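Local coordinates for protein male-specific lethal-3 (Drosophila melanogaster, PDB 3M9Q), which recognises a trimethylated histone H3 tail through its chromodomain, as a subunit of the male-specific lethal complex that doubles transcription of the single male X chromosome, at residues T41-N46 / H64-R69; Y59-H64 / V76-L81. The protein carries 1 engineered substitution. All blocks are in the same frame, centred on the assembly; numbering follows the deposited sequence. Where two conformers were deposited one is given.

Contacts 1 and 2 share His-64 and lie on the same strand, 57-65, at neighbouring places in the antiparallel sheet of the chromodomain; their centres are about 11 Å apart. Contact 1 pairs that strand with 39-51 near the open end of their hairpin, and contact 2 pairs its other edge with Val-76 and the turn that follows. Lys-62 ties them together: its O accepts from Leu-45 N at 2.7 Å, and its N donates to Asn-46 O at 2.9 Å, the classic beta bulge of strand 39-51. Ser-42 OG reaches Ile-63 CD1 at 4.0 Å, so the serine side of contact 1 runs on into the apolar interior of contact 2.

Contact 1 of 2, residues T41-N46 / H64-R69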
ATOM      1  N   THR A  41       1.121  -1.401   8.431  1.00  8.56           N
ATOM      2  CA  THR A  41       0.234  -0.259   8.670  1.00  8.65           C
ATOM      3  C   THR A  41       0.935   1.007   8.207  1.00  8.46           C
ATOM      4  O   THR A  41       2.059   1.297   8.605  1.00  8.78           O
ATOM      5  CB  THR A  41      -0.134  -0.167  10.151  1.00  8.75           C
ATOM      6  OG1 THR A  41      -0.605  -1.456  10.577  1.00  9.19           O
ATOM      7  CG2 THR A  41      -1.199   0.885  10.400  1.00  9.59           C
ATOM      8  N   SER A  42       0.262   1.731   7.325  1.00  8.63           N
ATOM      9  CA  SER A  42       0.861   2.844   6.594  1.00  8.82           C
ATOM     10  C   SER A  42      -0.083   4.035   6.507  1.00  8.97           C
ATOM     11  O   SER A  42      -1.284   3.914   6.715  1.00  9.12           O
ATOM     12  CB  SER A  42       1.205   2.378   5.173  1.00  9.27           C
ATOM     13  OG  SER A  42       1.992   1.193   5.184  1.00  9.79           O
ATOM     14  N   LYS A  43       0.485   5.189   6.190  1.00  9.74           N
ATOM     15  CA  LYS A  43      -0.266   6.432   6.024  1.00  9.79           C
ATOM     16  C   LYS A  43       0.036   7.012   4.656  1.00  9.97           C
ATOM     17  O   LYS A  43       1.196   7.125   4.265  1.00  9.98           O
ATOM     18  CB  LYS A  43       0.136   7.431   7.116  1.00 11.24           C
ATOM     19  CG  LYS A  43      -0.530   8.806   7.038  1.00 13.15           C
ATOM     20  CD  LYS A  43       0.040   9.738   8.105  1.00 15.52           C
ATOM     21  CE  LYS A  43      -0.614  11.105   8.127  1.00 17.41           C
ATOM     22  NZ  LYS A  43       0.046  11.985   9.144  1.00 19.50           N
ATOM     23  N   VAL A  44      -1.004   7.405   3.938  1.00  9.70           N
ATOM     24  CA  VAL A  44      -0.840   7.981   2.606  1.00  9.86           C
ATOM     25  C   VAL A  44      -0.413   9.440   2.732  1.00 10.17           C
ATOM     26  O   VAL A  44      -1.089  10.268   3.350  1.00 11.07           O
ATOM     27  CB  VAL A  44      -2.127   7.869   1.767  1.00  9.97           C
ATOM     28  CG1 VAL A  44      -1.934   8.504   0.384  1.00 10.51           C
ATOM     29  CG2 VAL A  44      -2.565   6.403   1.647  1.00 10.22           C
ATOM     30  N   LEU A  45       0.720   9.742   2.113  1.00 10.02           N
ATOM     31  CA  LEU A  45       1.311  11.084   2.135  1.00 10.84           C
ATOM     32  C   LEU A  45       0.923  11.916   0.933  1.00 10.82           C
ATOM     33  O   LEU A  45       0.837  13.134   1.024  1.00 12.38           O
ATOM     34  CB  LEU A  45       2.831  10.978   2.177  1.00 11.55           C
ATOM     35  CG  LEU A  45       3.415  10.260   3.389  1.00 11.80           C
ATOM     36  CD1 LEU A  45       4.940  10.251   3.279  1.00 13.01           C
ATOM     37  CD2 LEU A  45       2.932  10.924   4.680  1.00 13.40           C
ATOM     38  N   ASN A  46       0.713  11.253  -0.195  1.00 10.65           N
ATOM     39  CA  ASN A  46       0.438  11.937  -1.465  1.00 10.92           C
ATOM     40  C   ASN A  46      -0.133  10.960  -2.456  1.00 10.27           C
ATOM     41  O   ASN A  46       0.227   9.792  -2.457  1.00 10.28           O
ATOM     42  CB  ASN A  46       1.721  12.551  -2.044  1.00 12.27           C
ATOM     43  CG  ASN A  46       1.464  13.416  -3.255  1.00 13.44           C
ATOM     44  OD1 ASN A  46       1.875  13.086  -4.377  1.00 15.98           O
ATOM     45  ND2 ASN A  46       0.774  14.519  -3.046  1.00 13.79           N
ATOM     46  N   HIS A  64       3.945   6.384   4.060  1.00 10.03           N
ATOM     47  CA  HIS A  64       4.778   6.329   5.252  1.00 10.64           C
ATOM     48  C   HIS A  64       4.436   5.072   6.038  1.00  9.87           C
ATOM     49  O   HIS A  64       3.271   4.748   6.240  1.00 10.43           O
ATOM     50  CB  HIS A  64       4.504   7.562   6.123  1.00 11.38           C
ATOM     51  CG  HIS A  64       5.239   7.556   7.426  1.00 11.41           C
ATOM     52  ND1 HIS A  64       6.583   7.843   7.506  1.00 12.26           N
ATOM     53  CD2 HIS A  64       4.834   7.292   8.693  1.00 11.87           C
ATOM     54  CE1 HIS A  64       6.974   7.760   8.766  1.00 12.81           C
ATOM     55  NE2 HIS A  64       5.931   7.433   9.507  1.00 12.52           N
ATOM     56  N   PHE A  65       5.458   4.371   6.490  1.00 10.52           N
ATOM     57  CA  PHE A  65       5.254   3.177   7.321  1.00 10.46           C
ATOM     58  C   PHE A  65       5.207   3.585   8.770  1.00 10.28           C
ATOM     59  O   PHE A  65       6.162   4.114   9.319  1.00 10.74           O
ATOM     60  CB  PHE A  65       6.332   2.147   7.010  1.00 11.71           C
ATOM     61  CG  PHE A  65       6.305   1.751   5.580  1.00 12.56           C
ATOM     62  CD1 PHE A  65       5.335   0.877   5.123  1.00 12.57           C
ATOM     63  CD2 PHE A  65       7.159   2.339   4.663  1.00 13.56           C
ATOM     64  CE1 PHE A  65       5.268   0.535   3.795  1.00 13.88           C
ATOM     65  CE2 PHE A  65       7.091   2.009   3.328  1.00 14.66           C
ATOM     66  CZ  PHE A  65       6.142   1.107   2.896  1.00 14.41           C
ATOM     67  N   GLN A  66       4.052   3.377   9.375  1.00  9.83           N
ATOM     68  CA  GLN A  66       3.822   3.862  10.733  1.00 10.58           C
ATOM     69  C   GLN A  66       4.843   3.251  11.696  1.00 10.46           C
ATOM     70  O   GLN A  66       5.058   2.037  11.721  1.00 10.68           O
ATOM     71  CB  GLN A  66       2.404   3.524  11.206  1.00 10.71           C
ATOM     72  CG  GLN A  66       1.262   4.144  10.403  1.00 10.91           C
ATOM     73  CD  GLN A  66       1.178   5.645  10.544  1.00 11.39           C
ATOM     74  OE1 GLN A  66       2.097   6.378  10.173  1.00 12.63           O
ATOM     75  NE2 GLN A  66       0.058   6.119  11.064  1.00 11.19           N
ATOM     76  N   GLY A  67       5.497   4.121  12.453  1.00 11.19           N
ATOM     77  CA  GLY A  67       6.470   3.716  13.459  1.00 11.63           C
ATOM     78  C   GLY A  67       7.879   3.665  12.926  1.00 12.99           C
ATOM     79  O   GLY A  67       8.820   3.332  13.653  1.00 13.48           O
ATOM     80  N   TRP A  68       8.027   4.001  11.655  1.00 13.84           N
ATOM     81  CA  TRP A  68       9.348   4.072  11.014  1.00 15.59           C
ATOM     82  C   TRP A  68       9.712   5.500  10.650  1.00 15.17           C
ATOM     83  O   TRP A  68       8.852   6.352  10.457  1.00 17.36           O
ATOM     84  CB  TRP A  68       9.388   3.184   9.777  1.00 16.53           C
ATOM     85  CG  TRP A  68       9.213   1.758  10.136  1.00 18.35           C
ATOM     86  CD1 TRP A  68       8.048   1.045  10.146  1.00 17.90           C
ATOM     87  CD2 TRP A  68      10.236   0.868  10.588  1.00 20.09           C
ATOM     88  NE1 TRP A  68       8.294  -0.242  10.553  1.00 19.87           N
ATOM     89  CE2 TRP A  68       9.629  -0.376  10.832  1.00 20.00           C
ATOM     90  CE3 TRP A  68      11.614   0.998  10.789  1.00 21.40           C
ATOM     91  CZ2 TRP A  68      10.350  -1.482  11.278  1.00 21.08           C
ATOM     92  CZ3 TRP A  68      12.326  -0.101  11.234  1.00 22.38           C
ATOM     93  CH2 TRP A  68      11.693  -1.323  11.471  1.00 21.95           C
ATOM     94  N   ARG A  69      11.005   5.770  10.571  1.00 16.36           N
ATOM     95  CA  ARG A  69      11.456   7.116  10.187  1.00 17.11           C
ATOM     96  C   ARG A  69      11.143   7.389   8.711  1.00 15.67           C
ATOM     97  O   ARG A  69      10.932   6.455   7.933  1.00 15.15           O
ATOM     98  CB  ARG A  69      12.932   7.333  10.510  1.00 19.41           C
ATOM     99  CG  ARG A  69      13.880   6.518   9.701  1.00 20.88           C
ATOM    100  CD  ARG A  69      15.307   6.838  10.088  1.00 23.35           C
ATOM    101  NE  ARG A  69      16.241   6.083   9.268  1.00 25.10           N
ATOM    102  CZ  ARG A  69      16.858   4.977   9.665  1.00 26.68           C
ATOM    103  NH1 ARG A  69      16.659   4.504  10.887  1.00 27.56           N
ATOM    104  NH2 ARG A  69      17.689   4.354   8.842  1.00 28.15           N
TER
HETATM  105  O   HOH W   1       4.124   0.016  10.010  1.00 13.44           O
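Ser-42 and Phe-65 form a non-hydrogen-bonded antiparallel pair, and the next pair along, Lys-43 and His-64, is hydrogen-bonded: Lys-43 N gives to His-64 O at 2.8 Å and His-64 N gives to Lys-43 O at 2.9 Å. Past Phe-65 the chain leaves the sheet in a type II turn, yet Gln-66 N still reaches back to Thr-41 O at 3.0 Å. That carbonyl oxygen takes a second donor, a water that also donates to Gln-66 O.

On one face of the sheet, His-64 is the centre. Its CB lies against the isobutyl group of Leu-45, 3.9 Å from CD1, with CG and CD2 almost as close. An alanine in place of Leu-45 would probably open a gap beside the His-64 beta carbon, which would lose the branched end now lying across it. Gln-66 bends at chi2 (-68°), and its amide comes up to Lys-43, OE1 3.8 Å from CB. The same OE1 sits in the plane of the imidazole, 3.2 Å from His-64 CD2. Further back, Gln-66 CG touches Thr-41 CG2 at 4.1 Å.

Phe-65 points to the opposite face together with Ser-42, whose OG comes obliquely to the ring, 3.4 Å from CD1. That hydroxyl turns back to hydrogen-bond with Tyr-40 O, a carbonyl of its own strand.

The contact thus holds the open end of the hairpin by main-chain bonds. Two polar side-chain atoms link the hairpin to the rest of the chromodomain: His-64 ND1 hydrogen-bonds to Asp-73 OD1, just ahead of strand 74-76, and Thr-41 OG1 to Gln-92 NE2 of helix 86-100.

Contact 2 of 2, residues Y59-H64 / V76-L81; sequences YEYKIH and VRATVL
Tyr-61 faces Val-76 where the short strand 74-76 borders strand 57-65, just ahead of the 3-10 turn 78-80 that leads into the last strand, as in other SH3-like barrels. Two bonds close this antiparallel hydrogen-bonded pair: Tyr-61 N to Val-76 O at 2.8 Å, and Val-76 N to Tyr-61 O at 2.9 Å.

The phenol ring lies beside the start of the turn. Its CG is set beside the backbone N, anti to the carbonyl carbon (chi1 -57°). Val-76 O lies at the CD2 edge of the ring, in its plane. CE2 meets Ala-78 CB at 3.7 Å, and Leu-81 crosses obliquely, its CD1 4.0 Å from Tyr-61 CB. Farther along, Ile-63 and Val-76 cross at about a right angle, CD1 of the isoleucine 4.1 Å from CG2 of the valine. Leu-81 CD2 closes on the same Ile-63 CD1, making a small apolar cluster that Cys-28 of strand 25-29 extends. The Tyr-61 hydroxyl hydrogen-bonds to Leu-19 N, so the ring is held at its far end as well.

Arg-77 bends at chi2, which sets CD 3.6 Å from Tyr-59 O, and its NH2 forms a salt bridge with Glu-16. One water joins the two segments here, donating to Tyr-59 O at 2.7 Å and accepting from both Arg-77 NE and Ala-78 N.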
ATOM      1  N   TYR A  59      -2.152   5.851 -10.674  1.00 10.58           N
ATOM      2  CA  TYR A  59      -1.888   6.602  -9.440  1.00 10.55           C
ATOM      3  C   TYR A  59      -0.710   6.043  -8.669  1.00 10.64           C
ATOM      4  O   TYR A  59      -0.577   4.840  -8.488  1.00 11.42           O
ATOM      5  CB  TYR A  59      -3.158   6.677  -8.571  1.00 10.25           C
ATOM      6  CG  TYR A  59      -4.214   7.428  -9.325  1.00 10.59           C
ATOM      7  CD1 TYR A  59      -4.298   8.813  -9.248  1.00 11.44           C
ATOM      8  CD2 TYR A  59      -5.068   6.765 -10.196  1.00 11.17           C
ATOM      9  CE1 TYR A  59      -5.226   9.515  -9.994  1.00 11.72           C
ATOM     10  CE2 TYR A  59      -5.991   7.460 -10.954  1.00 11.60           C
ATOM     11  CZ  TYR A  59      -6.066   8.833 -10.849  1.00 11.20           C
ATOM     12  OH  TYR A  59      -6.983   9.512 -11.616  1.00 12.90           O
ATOM     13  N   GLU A  60       0.152   6.955  -8.246  1.00 10.78           N
ATOM     14  CA  GLU A  60       1.283   6.640  -7.383  1.00 11.68           C
ATOM     15  C   GLU A  60       0.977   7.149  -5.995  1.00 10.65           C
ATOM     16  O   GLU A  60       0.764   8.341  -5.793  1.00 11.57           O
ATOM     17  CB  GLU A  60       2.558   7.308  -7.881  1.00 14.31           C
ATOM     18  CG  GLU A  60       3.109   6.732  -9.142  1.00 17.06           C
ATOM     19  CD  GLU A  60       4.514   7.216  -9.427  1.00 19.57           C
ATOM     20  OE1 GLU A  60       4.909   8.287  -8.913  1.00 21.58           O
ATOM     21  OE2 GLU A  60       5.219   6.511 -10.166  1.00 21.76           O
ATOM     22  N   TYR A  61       0.962   6.225  -5.043  1.00 10.31           N
ATOM     23  CA  TYR A  61       0.650   6.529  -3.652  1.00 10.51           C
ATOM     24  C   TYR A  61       1.921   6.557  -2.842  1.00 10.47           C
ATOM     25  O   TYR A  61       2.530   5.524  -2.587  1.00 10.81           O
ATOM     26  CB  TYR A  61      -0.314   5.478  -3.090  1.00  9.95           C
ATOM     27  CG  TYR A  61      -1.605   5.363  -3.878  1.00  9.63           C
ATOM     28  CD1 TYR A  61      -2.721   6.125  -3.547  1.00 10.03           C
ATOM     29  CD2 TYR A  61      -1.707   4.512  -4.967  1.00  9.76           C
ATOM     30  CE1 TYR A  61      -3.903   6.035  -4.274  1.00  9.86           C
ATOM     31  CE2 TYR A  61      -2.884   4.413  -5.695  1.00  9.75           C
ATOM     32  CZ  TYR A  61      -3.977   5.182  -5.351  1.00  9.85           C
ATOM     33  OH  TYR A  61      -5.156   5.092  -6.063  1.00 10.59           O
ATOM     34  N   LYS A  62       2.348   7.752  -2.465  1.00 10.22           N
ATOM     35  CA  LYS A  62       3.481   7.881  -1.552  1.00 10.74           C
ATOM     36  C   LYS A  62       2.992   7.579  -0.152  1.00 10.47           C
ATOM     37  O   LYS A  62       2.047   8.203   0.334  1.00 10.32           O
ATOM     38  CB  LYS A  62       4.122   9.272  -1.601  1.00 12.34           C
ATOM     39  CG  LYS A  62       5.443   9.305  -0.826  1.00 14.66           C
ATOM     40  CD  LYS A  62       6.102  10.661  -0.755  1.00 17.57           C
ATOM     41  CE  LYS A  62       7.435  10.540  -0.029  1.00 19.60           C
ATOM     42  NZ  LYS A  62       8.223  11.801  -0.051  1.00 21.64           N
ATOM     43  N   ILE A  63       3.638   6.610   0.479  1.00 10.21           N
ATOM     44  CA  ILE A  63       3.240   6.180   1.812  1.00 10.74           C
ATOM     45  C   ILE A  63       4.371   6.209   2.819  1.00 10.48           C
ATOM     46  O   ILE A  63       5.550   6.102   2.490  1.00 11.21           O
ATOM     47  CB  ILE A  63       2.585   4.780   1.796  1.00 10.94           C
ATOM     48  CG1 ILE A  63       3.581   3.703   1.359  1.00 11.47           C
ATOM     49  CG2 ILE A  63       1.317   4.768   0.928  1.00 11.86           C
ATOM     50  CD1 ILE A  63       3.012   2.274   1.485  1.00 12.35           C
ATOM     51  N   HIS A  64       3.945   6.384   4.060  1.00 10.03           N
ATOM     52  CA  HIS A  64       4.778   6.329   5.252  1.00 10.64           C
ATOM     53  C   HIS A  64       4.436   5.072   6.038  1.00  9.87           C
ATOM     54  O   HIS A  64       3.271   4.748   6.240  1.00 10.43           O
ATOM     55  CB  HIS A  64       4.504   7.562   6.123  1.00 11.38           C
ATOM     56  CG  HIS A  64       5.239   7.556   7.426  1.00 11.41           C
ATOM     57  ND1 HIS A  64       6.583   7.843   7.506  1.00 12.26           N
ATOM     58  CD2 HIS A  64       4.834   7.292   8.693  1.00 11.87           C
ATOM     59  CE1 HIS A  64       6.974   7.760   8.766  1.00 12.81           C
ATOM     60  NE2 HIS A  64       5.931   7.433   9.507  1.00 12.52           N
ATOM     61  N   VAL A  76       4.066   3.605  -4.067  1.00 11.47           N
ATOM     62  CA  VAL A  76       3.535   2.308  -4.495  1.00 11.39           C
ATOM     63  C   VAL A  76       2.272   2.441  -5.334  1.00 10.72           C
ATOM     64  O   VAL A  76       1.655   3.502  -5.403  1.00 10.85           O
ATOM     65  CB  VAL A  76       3.213   1.391  -3.282  1.00 10.93           C
ATOM     66  CG1 VAL A  76       4.441   1.187  -2.409  1.00 12.00           C
ATOM     67  CG2 VAL A  76       2.056   1.953  -2.454  1.00 11.29           C
ATOM     68  N   ARG A  77       1.910   1.339  -5.975  1.00 10.21           N
ATOM     69  CA  ARG A  77       0.668   1.235  -6.759  1.00 10.43           C
ATOM     70  C   ARG A  77      -0.476   0.710  -5.890  1.00 10.07           C
ATOM     71  O   ARG A  77      -0.261   0.118  -4.837  1.00 10.25           O
ATOM     72  CB  ARG A  77       0.862   0.327  -7.979  1.00 12.21           C
ATOM     73  CG  ARG A  77       1.857   0.853  -9.005  1.00 13.55           C
ATOM     74  CD  ARG A  77       1.347   2.096  -9.730  1.00 14.29           C
ATOM     75  NE  ARG A  77       0.246   1.793 -10.638  1.00 15.24           N
ATOM     76  CZ  ARG A  77       0.400   1.445 -11.909  1.00 15.88           C
ATOM     77  NH1 ARG A  77       1.617   1.371 -12.424  1.00 16.58           N
ATOM     78  NH2 ARG A  77      -0.657   1.188 -12.666  1.00 16.84           N
ATOM     79  N   ALA A  78      -1.697   0.933  -6.342  1.00 10.32           N
ATOM     80  CA  ALA A  78      -2.880   0.581  -5.558  1.00 10.82           C
ATOM     81  C   ALA A  78      -2.941  -0.906  -5.269  1.00 11.54           C
ATOM     82  O   ALA A  78      -3.528  -1.352  -4.278  1.00 11.95           O
ATOM     83  CB  ALA A  78      -4.173   1.026  -6.283  1.00 11.37           C
ATOM     84  N   THR A  79      -2.319  -1.688  -6.131  0.50 12.01           N
ATOM     85  CA  THR A  79      -2.474  -3.141  -6.065  0.50 12.70           C
ATOM     86  C   THR A  79      -1.905  -3.727  -4.774  0.50 12.15           C
ATOM     87  O   THR A  79      -2.301  -4.808  -4.348  0.50 12.47           O
ATOM     88  CB  THR A  79      -1.803  -3.823  -7.258  0.50 13.63           C
ATOM     89  OG1 THR A  79      -0.417  -3.485  -7.273  0.50 13.73           O
ATOM     90  CG2 THR A  79      -2.426  -3.363  -8.550  0.50 13.77           C
ATOM     91  N   VAL A  80      -0.979  -3.015  -4.148  1.00 11.43           N
ATOM     92  CA  VAL A  80      -0.344  -3.542  -2.933  1.00 11.65           C
ATOM     93  C   VAL A  80      -0.967  -2.981  -1.661  1.00 10.19           C
ATOM     94  O   VAL A  80      -0.529  -3.303  -0.557  1.00 10.37           O
ATOM     95  CB  VAL A  80       1.187  -3.325  -2.929  1.00 13.01           C
ATOM     96  CG1 VAL A  80       1.820  -3.969  -4.168  1.00 14.94           C
ATOM     97  CG2 VAL A  80       1.548  -1.849  -2.835  1.00 13.34           C
ATOM     98  N   LEU A  81      -2.005  -2.174  -1.833  1.00  9.87           N
ATOM     99  CA  LEU A  81      -2.680  -1.515  -0.704  1.00  8.96           C
ATOM    100  C   LEU A  81      -4.038  -2.128  -0.406  1.00  9.43           C
ATOM    101  O   LEU A  81      -4.764  -2.558  -1.305  1.00 10.60           O
ATOM    102  CB  LEU A  81      -2.843  -0.022  -0.996  1.00  9.31           C
ATOM    103  CG  LEU A  81      -1.542   0.759  -1.159  1.00  9.23           C
ATOM    104  CD1 LEU A  81      -1.857   2.238  -1.401  1.00 10.39           C
ATOM    105  CD2 LEU A  81      -0.647   0.563   0.051  1.00 10.31           C
TER
HETATM  106  O   HOH W   2      -1.857   2.521  -8.765  1.00 10.69           O